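Local coordinates for protein cleavage and polyadenylation specificity factor 100 KD subunit (Methanosarcina mazei, PDB 2XR1) that probably terminates archaeal transcription by cutting nascent RNA at the polymerase exit channel, acting as a two-zinc endonuclease and 5'-3' exonuclease of the beta-CASP family, at residues E33-V38 / H307-D312; F200-P205 / V350-D355; I209-G214 / S339-G344; A240-H245 / I323-H328. All blocks are in the same frame, centred on the assembly; numbering follows the deposited sequence.

Interaction 1: E33-V38 / H307-D312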
loop_
_atom_site.group_PDB
_atom_site.type_symbol
_atom_site.label_atom_id
_atom_site.label_comp_id
_atom_site.label_asym_id
_atom_site.label_seq_id
_atom_site.Cartn_x
_atom_site.Cartn_y
_atom_site.Cartn_z
ATOM N N GLU B 33 -29.954 -9.546 4.774
ATOM C CA GLU B 33 -29.924 -8.257 5.469
ATOM C C GLU B 33 -28.675 -8.192 6.305
ATOM O O GLU B 33 -28.544 -8.880 7.311
ATOM C CB GLU B 33 -31.176 -8.027 6.307
ATOM C CG GLU B 33 -32.440 -7.985 5.461
ATOM C CD GLU B 33 -33.740 -7.796 6.262
ATOM O OE1 GLU B 33 -33.672 -7.607 7.509
ATOM O OE2 GLU B 33 -34.834 -7.843 5.626
ATOM N N GLY B 34 -27.733 -7.378 5.857
ATOM C CA GLY B 34 -26.400 -7.404 6.416
ATOM C C GLY B 34 -25.850 -8.817 6.311
ATOM O O GLY B 34 -26.101 -9.529 5.320
ATOM N N PRO B 35 -25.127 -9.255 7.357
ATOM C CA PRO B 35 -24.531 -10.573 7.358
ATOM C C PRO B 35 -25.527 -11.726 7.233
ATOM O O PRO B 35 -25.123 -12.776 6.795
ATOM C CB PRO B 35 -23.832 -10.619 8.697
ATOM C CG PRO B 35 -23.554 -9.245 8.992
ATOM C CD PRO B 35 -24.754 -8.518 8.568
ATOM N N GLN B 36 -26.804 -11.518 7.574
ATOM C CA GLN B 36 -27.769 -12.607 7.742
ATOM C C GLN B 36 -28.644 -12.890 6.527
ATOM O O GLN B 36 -29.005 -11.998 5.773
ATOM C CB GLN B 36 -28.739 -12.283 8.891
ATOM C CG GLN B 36 -28.120 -12.078 10.233
ATOM C CD GLN B 36 -29.155 -11.935 11.314
ATOM O OE1 GLN B 36 -29.241 -12.760 12.210
ATOM N NE2 GLN B 36 -29.951 -10.885 11.233
ATOM N N LEU B 37 -29.046 -14.142 6.394
ATOM C CA LEU B 37 -30.153 -14.508 5.525
ATOM C C LEU B 37 -31.361 -14.418 6.396
ATOM O O LEU B 37 -31.354 -14.979 7.486
ATOM C CB LEU B 37 -29.989 -15.931 5.047
ATOM C CG LEU B 37 -31.115 -16.429 4.152
ATOM C CD1 LEU B 37 -31.384 -15.455 3.016
ATOM C CD2 LEU B 37 -30.768 -17.843 3.633
ATOM N N VAL B 38 -32.385 -13.702 5.954
ATOM C CA VAL B 38 -33.552 -13.463 6.778
ATOM C C VAL B 38 -34.793 -14.000 6.103
ATOM O O VAL B 38 -35.053 -13.644 4.970
ATOM C CB VAL B 38 -33.737 -11.992 7.039
ATOM C CG1 VAL B 38 -35.111 -11.730 7.599
ATOM C CG2 VAL B 38 -32.698 -11.526 8.026
ATOM N N HIS B 307 -25.531 2.778 10.133
ATOM C CA HIS B 307 -24.745 1.762 9.452
ATOM C C HIS B 307 -24.080 0.815 10.403
ATOM O O HIS B 307 -23.292 -0.013 9.967
ATOM C CB HIS B 307 -23.682 2.441 8.567
ATOM C CG HIS B 307 -24.254 3.157 7.390
ATOM N ND1 HIS B 307 -24.936 4.344 7.508
ATOM C CD2 HIS B 307 -24.260 2.845 6.073
ATOM C CE1 HIS B 307 -25.354 4.733 6.310
ATOM N NE2 HIS B 307 -24.943 3.846 5.417
ATOM N N THR B 308 -24.349 0.901 11.694
ATOM C CA THR B 308 -23.693 -0.015 12.594
ATOM C C THR B 308 -24.485 -1.326 12.727
ATOM O O THR B 308 -25.702 -1.315 12.954
ATOM C CB THR B 308 -23.477 0.585 13.988
ATOM O OG1 THR B 308 -22.766 1.820 13.872
ATOM C CG2 THR B 308 -22.658 -0.362 14.875
ATOM N N ILE B 309 -23.762 -2.447 12.628
ATOM C CA ILE B 309 -24.341 -3.778 12.798
ATOM C C ILE B 309 -23.669 -4.537 13.943
ATOM O O ILE B 309 -22.561 -5.019 13.824
ATOM C CB ILE B 309 -24.244 -4.580 11.497
ATOM C CG1 ILE B 309 -24.840 -3.784 10.323
ATOM C CG2 ILE B 309 -24.944 -5.892 11.662
ATOM C CD1 ILE B 309 -24.504 -4.361 8.965
ATOM N N PRO B 310 -24.321 -4.616 15.084
ATOM C CA PRO B 310 -23.651 -5.286 16.198
ATOM C C PRO B 310 -23.595 -6.763 16.029
ATOM O O PRO B 310 -24.535 -7.315 15.527
ATOM C CB PRO B 310 -24.556 -4.986 17.383
ATOM C CG PRO B 310 -25.938 -4.647 16.765
ATOM C CD PRO B 310 -25.597 -3.958 15.483
ATOM N N LEU B 311 -22.518 -7.389 16.490
ATOM C CA LEU B 311 -22.369 -8.824 16.531
ATOM C C LEU B 311 -21.915 -9.226 17.887
ATOM O O LEU B 311 -21.025 -8.590 18.462
ATOM C CB LEU B 311 -21.297 -9.252 15.563
ATOM C CG LEU B 311 -21.392 -8.684 14.158
ATOM C CD1 LEU B 311 -20.196 -9.271 13.390
ATOM C CD2 LEU B 311 -22.744 -9.005 13.531
ATOM N N ASP B 312 -22.469 -10.309 18.406
ATOM C CA ASP B 312 -22.020 -10.848 19.676
ATOM C C ASP B 312 -20.731 -11.674 19.532
ATOM O O ASP B 312 -20.384 -12.178 18.435
ATOM C CB ASP B 312 -23.128 -11.672 20.303
ATOM C CG ASP B 312 -24.298 -10.796 20.810
ATOM O OD1 ASP B 312 -24.131 -10.088 21.815
ATOM O OD2 ASP B 312 -25.410 -10.806 20.229
#

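Interaction 2: F200-P205 / V350-D355. With ZN (zinc ion), chain E; ZN (zinc ion), chain F.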
loop_
_atom_site.group_PDB
_atom_site.type_symbol
_atom_site.label_atom_id
_atom_site.label_comp_id
_atom_site.label_asym_id
_atom_site.label_seq_id
_atom_site.Cartn_x
_atom_site.Cartn_y
_atom_site.Cartn_z
ATOM N N PHE B 200 -6.234 0.121 10.217
ATOM C CA PHE B 200 -5.521 -0.893 9.461
ATOM C C PHE B 200 -6.377 -1.345 8.290
ATOM O O PHE B 200 -7.614 -1.382 8.345
ATOM C CB PHE B 200 -5.194 -2.088 10.372
ATOM C CG PHE B 200 -4.197 -1.773 11.421
ATOM C CD1 PHE B 200 -2.811 -1.945 11.172
ATOM C CD2 PHE B 200 -4.592 -1.250 12.626
ATOM C CE1 PHE B 200 -1.868 -1.616 12.126
ATOM C CE2 PHE B 200 -3.626 -0.896 13.599
ATOM C CZ PHE B 200 -2.266 -1.085 13.350
ATOM N N LEU B 201 -5.741 -1.720 7.203
ATOM C CA LEU B 201 -6.514 -2.234 6.065
ATOM C C LEU B 201 -6.132 -3.670 5.861
ATOM O O LEU B 201 -4.981 -3.928 5.709
ATOM C CB LEU B 201 -6.234 -1.438 4.819
ATOM C CG LEU B 201 -7.178 -1.765 3.675
ATOM C CD1 LEU B 201 -8.518 -1.150 3.956
ATOM C CD2 LEU B 201 -6.528 -1.322 2.264
ATOM N N LEU B 202 -7.092 -4.591 5.915
ATOM C CA LEU B 202 -6.880 -5.992 5.565
ATOM C C LEU B 202 -7.480 -6.146 4.196
ATOM O O LEU B 202 -8.589 -5.728 3.981
ATOM C CB LEU B 202 -7.594 -6.898 6.557
ATOM C CG LEU B 202 -7.791 -8.377 6.259
ATOM C CD1 LEU B 202 -6.481 -9.156 6.133
ATOM C CD2 LEU B 202 -8.686 -8.922 7.397
ATOM N N SER B 203 -6.749 -6.720 3.252
ATOM C CA SER B 203 -7.239 -6.741 1.906
ATOM C C SER B 203 -6.920 -8.050 1.222
ATOM O O SER B 203 -5.945 -8.748 1.574
ATOM C CB SER B 203 -6.739 -5.532 1.095
ATOM O OG SER B 203 -5.419 -5.732 0.629
ATOM N N THR B 204 -7.806 -8.389 0.276
ATOM C CA THR B 204 -7.653 -9.562 -0.554
ATOM C C THR B 204 -7.960 -9.065 -1.939
ATOM O O THR B 204 -8.205 -7.898 -2.120
ATOM C CB THR B 204 -8.620 -10.702 -0.133
ATOM O OG1 THR B 204 -9.949 -10.471 -0.659
ATOM C CG2 THR B 204 -8.642 -10.811 1.351
ATOM N N PRO B 205 -7.919 -9.947 -2.926
ATOM C CA PRO B 205 -8.274 -9.473 -4.255
ATOM C C PRO B 205 -9.728 -9.042 -4.386
ATOM O O PRO B 205 -10.054 -8.243 -5.282
ATOM C CB PRO B 205 -7.971 -10.678 -5.164
ATOM C CG PRO B 205 -6.963 -11.485 -4.428
ATOM C CD PRO B 205 -7.161 -11.211 -2.947
ATOM N N VAL B 350 -6.259 -14.602 10.230
ATOM C CA VAL B 350 -5.489 -13.550 10.849
ATOM C C VAL B 350 -6.282 -13.003 12.028
ATOM O O VAL B 350 -7.477 -12.806 11.913
ATOM C CB VAL B 350 -5.114 -12.402 9.852
ATOM C CG1 VAL B 350 -6.260 -12.039 9.022
ATOM C CG2 VAL B 350 -4.678 -11.167 10.605
ATOM N N VAL B 351 -5.608 -12.771 13.146
ATOM C CA VAL B 351 -6.215 -12.170 14.314
ATOM C C VAL B 351 -5.688 -10.783 14.613
ATOM O O VAL B 351 -4.498 -10.560 14.696
ATOM C CB VAL B 351 -5.982 -13.028 15.539
ATOM C CG1 VAL B 351 -6.330 -12.270 16.748
ATOM C CG2 VAL B 351 -6.820 -14.333 15.441
ATOM N N PHE B 352 -6.592 -9.829 14.732
ATOM C CA PHE B 352 -6.231 -8.518 15.179
ATOM C C PHE B 352 -6.667 -8.488 16.588
ATOM O O PHE B 352 -7.826 -8.690 16.826
ATOM C CB PHE B 352 -7.019 -7.461 14.432
ATOM C CG PHE B 352 -6.479 -7.157 13.080
ATOM C CD1 PHE B 352 -6.719 -8.017 12.017
ATOM C CD2 PHE B 352 -5.751 -5.982 12.844
ATOM C CE1 PHE B 352 -6.220 -7.740 10.736
ATOM C CE2 PHE B 352 -5.252 -5.704 11.583
ATOM C CZ PHE B 352 -5.492 -6.591 10.516
ATOM N N THR B 353 -5.785 -8.194 17.528
ATOM C CA THR B 353 -6.148 -8.296 18.939
ATOM C C THR B 353 -6.896 -7.096 19.398
ATOM O O THR B 353 -7.675 -7.196 20.338
ATOM C CB THR B 353 -4.913 -8.444 19.884
ATOM O OG1 THR B 353 -4.098 -7.296 19.733
ATOM C CG2 THR B 353 -4.078 -9.683 19.559
ATOM N N GLY B 354 -6.694 -5.948 18.770
ATOM C CA GLY B 354 -7.143 -4.669 19.372
ATOM C C GLY B 354 -6.378 -4.543 20.692
ATOM O O GLY B 354 -5.289 -5.134 20.842
ATOM N N ASP B 355 -6.938 -3.781 21.630
ATOM C CA ASP B 355 -6.394 -3.656 22.962
ATOM C C ASP B 355 -6.945 -4.857 23.763
ATOM O O ASP B 355 -8.113 -5.218 23.598
ATOM C CB ASP B 355 -6.807 -2.326 23.578
ATOM C CG ASP B 355 -6.178 -1.085 22.867
ATOM O OD1 ASP B 355 -5.348 -1.345 21.954
ATOM O OD2 ASP B 355 -6.511 0.109 23.221
HETATM ZN ZN ZN E . -8.331 0.990 24.379
HETATM ZN ZN ZN F . -6.036 1.950 22.321
#

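Interaction 3: I209-G214 / S339-G344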
loop_
_atom_site.group_PDB
_atom_site.type_symbol
_atom_site.label_atom_id
_atom_site.label_comp_id
_atom_site.label_asym_id
_atom_site.label_seq_id
_atom_site.Cartn_x
_atom_site.Cartn_y
_atom_site.Cartn_z
ATOM N N ILE B 209 -11.076 -4.421 4.070
ATOM C CA ILE B 209 -11.673 -4.328 5.374
ATOM C C ILE B 209 -10.810 -3.362 6.116
ATOM O O ILE B 209 -9.606 -3.465 6.075
ATOM C CB ILE B 209 -11.700 -5.725 6.137
ATOM C CG1 ILE B 209 -12.427 -6.781 5.290
ATOM C CG2 ILE B 209 -12.453 -5.647 7.403
ATOM C CD1 ILE B 209 -13.811 -6.346 4.770
ATOM N N LEU B 210 -11.458 -2.438 6.804
ATOM C CA LEU B 210 -10.784 -1.463 7.628
ATOM C C LEU B 210 -10.981 -1.839 9.080
ATOM O O LEU B 210 -12.116 -1.924 9.524
ATOM C CB LEU B 210 -11.357 -0.077 7.333
ATOM C CG LEU B 210 -10.461 1.139 7.358
ATOM C CD1 LEU B 210 -9.256 1.044 6.448
ATOM C CD2 LEU B 210 -11.361 2.268 6.958
ATOM N N ILE B 211 -9.898 -2.100 9.813
ATOM C CA ILE B 211 -10.020 -2.339 11.223
ATOM C C ILE B 211 -9.622 -1.058 11.962
ATOM O O ILE B 211 -8.481 -0.606 11.866
ATOM C CB ILE B 211 -9.184 -3.527 11.698
ATOM C CG1 ILE B 211 -9.681 -4.833 11.063
ATOM C CG2 ILE B 211 -9.266 -3.654 13.241
ATOM C CD1 ILE B 211 -8.942 -5.328 9.794
ATOM N N ASP B 212 -10.586 -0.505 12.700
ATOM C CA ASP B 212 -10.439 0.716 13.495
ATOM C C ASP B 212 -10.211 1.969 12.627
ATOM O O ASP B 212 -9.774 1.890 11.483
ATOM C CB ASP B 212 -9.374 0.577 14.614
ATOM C CG ASP B 212 -9.834 -0.352 15.786
ATOM O OD1 ASP B 212 -11.074 -0.592 15.889
ATOM O OD2 ASP B 212 -8.968 -0.836 16.625
ATOM N N CYS B 213 -10.565 3.122 13.183
ATOM C CA CYS B 213 -10.221 4.372 12.634
ATOM C C CYS B 213 -10.212 5.437 13.707
ATOM O O CYS B 213 -11.188 6.150 13.846
ATOM C CB CYS B 213 -11.195 4.729 11.562
ATOM S SG CYS B 213 -10.555 6.087 10.605
ATOM N N GLY B 214 -9.082 5.569 14.429
ATOM C CA GLY B 214 -9.030 6.347 15.664
ATOM C C GLY B 214 -8.638 7.793 15.548
ATOM O O GLY B 214 -8.193 8.227 14.502
ATOM N N SER B 339 -10.503 -9.792 17.087
ATOM C CA SER B 339 -11.140 -9.978 15.817
ATOM C C SER B 339 -10.451 -11.063 15.040
ATOM O O SER B 339 -9.312 -10.909 14.683
ATOM C CB SER B 339 -11.100 -8.659 15.105
ATOM O OG SER B 339 -11.835 -7.742 15.923
ATOM N N HIS B 340 -11.136 -12.169 14.829
ATOM C CA HIS B 340 -10.623 -13.242 14.013
ATOM C C HIS B 340 -11.227 -13.211 12.590
ATOM O O HIS B 340 -12.456 -13.214 12.424
ATOM C CB HIS B 340 -10.943 -14.574 14.710
ATOM C CG HIS B 340 -10.467 -15.779 13.982
ATOM N ND1 HIS B 340 -11.204 -16.386 12.993
ATOM C CD2 HIS B 340 -9.332 -16.502 14.103
ATOM C CE1 HIS B 340 -10.531 -17.420 12.522
ATOM N NE2 HIS B 340 -9.385 -17.509 13.172
ATOM N N PHE B 341 -10.371 -13.198 11.585
ATOM C CA PHE B 341 -10.787 -13.177 10.191
ATOM C C PHE B 341 -10.351 -14.428 9.478
ATOM O O PHE B 341 -9.142 -14.715 9.386
ATOM C CB PHE B 341 -10.146 -12.022 9.471
ATOM C CG PHE B 341 -10.594 -10.694 9.948
ATOM C CD1 PHE B 341 -11.696 -10.086 9.393
ATOM C CD2 PHE B 341 -9.912 -10.031 10.937
ATOM C CE1 PHE B 341 -12.073 -8.858 9.783
ATOM C CE2 PHE B 341 -10.318 -8.780 11.352
ATOM C CZ PHE B 341 -11.395 -8.215 10.777
ATOM N N HIS B 342 -11.337 -15.136 8.953
ATOM C CA HIS B 342 -11.157 -16.426 8.287
ATOM C C HIS B 342 -11.317 -16.098 6.834
ATOM O O HIS B 342 -12.392 -15.657 6.426
ATOM C CB HIS B 342 -12.250 -17.403 8.778
ATOM C CG HIS B 342 -12.237 -18.749 8.128
ATOM N ND1 HIS B 342 -11.095 -19.500 7.979
ATOM C CD2 HIS B 342 -13.244 -19.512 7.640
ATOM C CE1 HIS B 342 -11.391 -20.638 7.375
ATOM N NE2 HIS B 342 -12.692 -20.671 7.162
ATOM N N ILE B 343 -10.236 -16.241 6.068
ATOM C CA ILE B 343 -10.198 -15.806 4.677
ATOM C C ILE B 343 -10.243 -16.967 3.743
ATOM O O ILE B 343 -9.434 -17.873 3.821
ATOM C CB ILE B 343 -8.927 -14.981 4.417
ATOM C CG1 ILE B 343 -8.757 -13.955 5.567
ATOM C CG2 ILE B 343 -8.934 -14.372 2.970
ATOM C CD1 ILE B 343 -8.219 -12.695 5.167
ATOM N N GLY B 344 -11.212 -16.941 2.842
ATOM C CA GLY B 344 -11.413 -18.026 1.873
ATOM C C GLY B 344 -11.979 -19.287 2.488
ATOM O O GLY B 344 -12.596 -19.239 3.530
#

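Interaction 4: A240-H245 / I323-H328. With ZN (zinc ion), chain E.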
loop_
_atom_site.group_PDB
_atom_site.type_symbol
_atom_site.label_atom_id
_atom_site.label_comp_id
_atom_site.label_asym_id
_atom_site.label_seq_id
_atom_site.Cartn_x
_atom_site.Cartn_y
_atom_site.Cartn_z
ATOM N N ALA B 240 -16.097 -3.106 4.621
ATOM C CA ALA B 240 -16.530 -2.960 6.020
ATOM C C ALA B 240 -15.541 -2.233 6.896
ATOM O O ALA B 240 -14.387 -2.123 6.589
ATOM C CB ALA B 240 -16.832 -4.297 6.607
ATOM N N VAL B 241 -16.035 -1.712 7.996
ATOM C CA VAL B 241 -15.206 -1.141 9.025
ATOM C C VAL B 241 -15.478 -1.976 10.263
ATOM O O VAL B 241 -16.629 -2.236 10.585
ATOM C CB VAL B 241 -15.525 0.378 9.240
ATOM C CG1 VAL B 241 -14.803 0.922 10.426
ATOM C CG2 VAL B 241 -15.128 1.199 7.956
ATOM N N ILE B 242 -14.417 -2.446 10.921
ATOM C CA ILE B 242 -14.569 -3.102 12.196
ATOM C C ILE B 242 -14.072 -2.189 13.310
ATOM O O ILE B 242 -13.000 -1.639 13.226
ATOM C CB ILE B 242 -13.871 -4.451 12.203
ATOM C CG1 ILE B 242 -14.734 -5.474 11.453
ATOM C CG2 ILE B 242 -13.698 -4.978 13.613
ATOM C CD1 ILE B 242 -14.634 -5.447 9.978
ATOM N N VAL B 243 -14.854 -2.028 14.355
ATOM C CA VAL B 243 -14.437 -1.282 15.527
ATOM C C VAL B 243 -14.181 -2.319 16.629
ATOM O O VAL B 243 -15.078 -3.069 17.042
ATOM C CB VAL B 243 -15.523 -0.277 15.950
ATOM C CG1 VAL B 243 -15.135 0.404 17.213
ATOM C CG2 VAL B 243 -15.817 0.764 14.815
ATOM N N THR B 244 -12.949 -2.355 17.108
ATOM C CA THR B 244 -12.533 -3.370 18.047
ATOM C C THR B 244 -13.044 -3.071 19.456
ATOM O O THR B 244 -13.387 -3.993 20.188
ATOM C CB THR B 244 -11.019 -3.459 18.106
ATOM O OG1 THR B 244 -10.532 -2.192 18.496
ATOM C CG2 THR B 244 -10.414 -3.821 16.775
ATOM N N HIS B 245 -13.091 -1.791 19.832
ATOM C CA HIS B 245 -13.668 -1.394 21.111
ATOM C C HIS B 245 -13.928 0.104 21.079
ATOM O O HIS B 245 -13.540 0.778 20.139
ATOM C CB HIS B 245 -12.795 -1.785 22.326
ATOM C CG HIS B 245 -11.466 -1.103 22.395
ATOM N ND1 HIS B 245 -10.428 -1.386 21.528
ATOM C CD2 HIS B 245 -10.986 -0.175 23.262
ATOM C CE1 HIS B 245 -9.376 -0.652 21.856
ATOM N NE2 HIS B 245 -9.679 0.072 22.918
ATOM N N ILE B 323 -14.522 -13.456 3.361
ATOM C CA ILE B 323 -14.064 -13.175 4.705
ATOM C C ILE B 323 -15.156 -13.417 5.726
ATOM O O ILE B 323 -16.250 -12.904 5.565
ATOM C CB ILE B 323 -13.536 -11.744 4.851
ATOM C CG1 ILE B 323 -12.478 -11.462 3.797
ATOM C CG2 ILE B 323 -12.936 -11.545 6.242
ATOM C CD1 ILE B 323 -11.903 -10.109 3.913
ATOM N N LYS B 324 -14.842 -14.228 6.735
ATOM C CA LYS B 324 -15.729 -14.453 7.864
ATOM C C LYS B 324 -15.081 -13.891 9.098
ATOM O O LYS B 324 -13.917 -14.145 9.340
ATOM C CB LYS B 324 -15.957 -15.937 8.088
ATOM C CG LYS B 324 -16.909 -16.538 7.139
ATOM C CD LYS B 324 -17.185 -17.967 7.507
ATOM C CE LYS B 324 -17.971 -18.715 6.394
ATOM N NZ LYS B 324 -17.384 -18.458 5.035
ATOM N N LEU B 325 -15.847 -13.160 9.880
ATOM C CA LEU B 325 -15.371 -12.492 11.095
ATOM C C LEU B 325 -16.030 -13.093 12.328
ATOM O O LEU B 325 -17.229 -13.410 12.307
ATOM C CB LEU B 325 -15.739 -11.013 11.047
ATOM C CG LEU B 325 -15.609 -10.226 12.366
ATOM C CD1 LEU B 325 -14.147 -10.143 12.837
ATOM C CD2 LEU B 325 -16.235 -8.812 12.266
ATOM N N THR B 326 -15.219 -13.269 13.383
ATOM C CA THR B 326 -15.697 -13.685 14.713
ATOM C C THR B 326 -15.074 -12.819 15.791
ATOM O O THR B 326 -13.839 -12.733 15.897
ATOM C CB THR B 326 -15.326 -15.107 15.070
ATOM O OG1 THR B 326 -15.367 -15.950 13.921
ATOM C CG2 THR B 326 -16.293 -15.659 16.139
ATOM N N PHE B 327 -15.906 -12.216 16.623
ATOM C CA PHE B 327 -15.368 -11.476 17.754
ATOM C C PHE B 327 -15.217 -12.384 18.966
ATOM O O PHE B 327 -16.008 -13.311 19.154
ATOM C CB PHE B 327 -16.302 -10.337 18.136
ATOM C CG PHE B 327 -16.318 -9.184 17.171
ATOM C CD1 PHE B 327 -15.139 -8.625 16.697
ATOM C CD2 PHE B 327 -17.524 -8.620 16.802
ATOM C CE1 PHE B 327 -15.175 -7.546 15.835
ATOM C CE2 PHE B 327 -17.586 -7.505 15.965
ATOM C CZ PHE B 327 -16.432 -6.972 15.485
ATOM N N HIS B 328 -14.206 -12.122 19.796
ATOM C CA HIS B 328 -14.018 -12.853 21.047
ATOM C C HIS B 328 -13.669 -11.862 22.155
ATOM O O HIS B 328 -13.207 -10.774 21.893
ATOM C CB HIS B 328 -12.896 -13.871 20.939
ATOM C CG HIS B 328 -13.080 -14.915 19.877
ATOM N ND1 HIS B 328 -13.532 -16.192 20.153
ATOM C CD2 HIS B 328 -12.756 -14.912 18.562
ATOM C CE1 HIS B 328 -13.525 -16.912 19.045
ATOM N NE2 HIS B 328 -13.061 -16.156 18.063
HETATM ZN ZN ZN E . -8.331 0.990 24.379
#

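Interaction 1: E33-V38 / H307-D312
I309 and P35 point toward each other, the isoleucine methyls meeting the CD carbon of the proline ring. Followed outward, the CB of I309 points at segment E33-V38 and divides into two arms. The methyl CG2, anti to the backbone N, comes to 4.1 Å from P35 CD. The other arm runs through CG1, which lies beside the backbone N (chi1 -53°), and continues extended to CD1, 4.2 Å from P35 CD and 4.4 Å from G34 CA. Both arms thus converge on one ring carbon, and the contact is purely apolar, with no hydrogen bond between the segments and 107 Å² buried.

P35 is held forward by a type II' turn from E33 to Q36, closed by Q36 N to E33 O at 3.2 Å and by E33 N to Q36 O at 2.8 Å. G34 occupies the positive-phi corner of this hairpin (phi 56°).

The contact joins the hairpin between strands 30-33 and 36-41 of the first KH domain to an outer strand, 308-310, of a metallo-beta-lactamase sheet. Y267 of strand 266-268 touches both P35 and I309, while L166 of helix 159-173 packs on I309 and shares a backbone hydrogen bond with G34.

Interaction 2: F200-P205 / V350-D355
Two beta sheets of the metallo-beta-lactamase fold face each other here, and the second segment runs from their hydrophobic interior into the two-zinc site. F200 and L202, on strand 199-203, point at V350 and F352 on strand 348-352. The local axes approach to 10.9 Å at an angle of 164°, nearly antiparallel but too far apart for backbone pairing; the two segments meet through side chains, with no hydrogen bond between them.

F352 touches both residues of the first strand. Its CE2 is 3.8 Å from F200 CB, so the contact is made at the root of the F200 side chain, where the two aromatic groups meet at a slant. Across the ring, its other epsilon carbon, CE1, is 4.3 Å from L202 CD2, again obliquely. The second leucine methyl, CD1, is 4.1 Å from V350 CG1, and these two side chains slide past each other in opposite directions. CG of L202 stands anti to the backbone N (chi1 167°), which carries its methyls toward V350 and F352. I378 also touches V350 and F352, and I211 touches L202 and F352.

Beyond the strand, T353 OG1 donates to G354 O at 2.7 Å, and D355 follows. One oxygen, D355 OD2, bridges the metals, at 2.3 Å from the zinc of chain E and 2.1 Å from that of chain F. H245, H247 and H332 complete the first site; D249, H250 and H607 the second. Sharing a single carboxylate oxygen ties the two ions together and probably polarises the carboxylate.

Interaction 3: I209-G214 / S339-G344
F341 makes the contact with I209 and I211; two residues before it, S339 starts the segment with its CB directed at I209-G214. H340, between S339 and F341, is hydrogen-bonded through NE2 to R373 O.

F341 sends its ring out with CG beside the backbone N (chi1 -66°), and the far end of the ring reaches the two isoleucines. CZ lies 3.8 Å from I211 CG1 and 3.9 Å from I211 CD1, while CE2 is 4.0 Å from I211 CD1; the ethyl arm of I211 therefore follows that end of the ring. CE1 serves the other isoleucine, 4.0 Å from I209 CG2. Both approaches are slanted to the ring. After F341, H342 bonds through ND1 to N349 OD1.

The CA atoms of I211 and S339 are 9.0 Å apart, and those of I209 and F341 are 10.1 Å apart: this is the spacing of facing sheets, bridged by side chains without hydrogen bonds.

Strand 208-211 lies between strands 199-203 and 240-242 in one sheet, and strand 337-343 between 323-329 and 348-352 in the other. F341 is accordingly enclosed also by L202, I323, L325 and V350, in the core of the metallo-beta-lactamase sandwich.

Interaction 4: A240-H245 / I323-H328
The F327 ring is met at its edge by I242, whose methyl CG2 lies near the ring plane, 3.7 Å from CE1 and 3.9 Å from CZ. The carbonyl oxygen of V243 approaches the same ring obliquely, while A337 and S339 of strand 337-343 also pack against F327. The imidazole of H245 meets the H332 ring edge-to-face and also meets the rings of H250 and H247.

I242 divides its contacts. Its CG2, anti to the backbone N, takes the phenylalanine; its CG1, beside the backbone N (chi1 -78°), meets L325 CD2 at 3.7 Å, tip to tip. No hydrogen bond crosses between the segments, and the closest CA pair, I242 with L325, is 9.5 Å apart, as expected for facing sheets of the metallo-beta-lactamase sandwich.

H245 NE2 binds the zinc of chain E at 2.2 Å, together with H247, H332 and D355. On the other side of the imidazole, ND1 donates to T244 OG1 at 3.1 Å, with an N-H...O angle of 143° and the hydroxyl 24° out of the ring plane. T244 OG1 is in turn hydrogen-bonded to D212 OD2, which also bonds H250 ND1, so one carboxylate oxygen stands behind ligands of both zinc ions; its charge would probably polarise the T244 hydroxyl. The apolar contact thus holds strand 240-242 against the opposite sheet, while the polar bonds just after it orient H245 toward its zinc ion.

From the N terminus, the chain passes 33-38, within the first KH domain, and closes interaction 1 only on reaching 307-312, a loop of 268 intervening residues. Before that return it has laid down 200-205, 209-214 and 240-245, whose partners all come later, so interaction 1 crosses the other three. These close in reverse order: 240-245 with 323-328, then 209-214 with 339-344, then 200-205 with 350-355, interaction 4 nesting inside 3 and 3 inside 2. The nested set binds the two metallo-beta-lactamase sheets face to face, and interactions 2 and 4 share a zinc ion. Interaction 1 adds the KH domain, touching interaction 4 through L311.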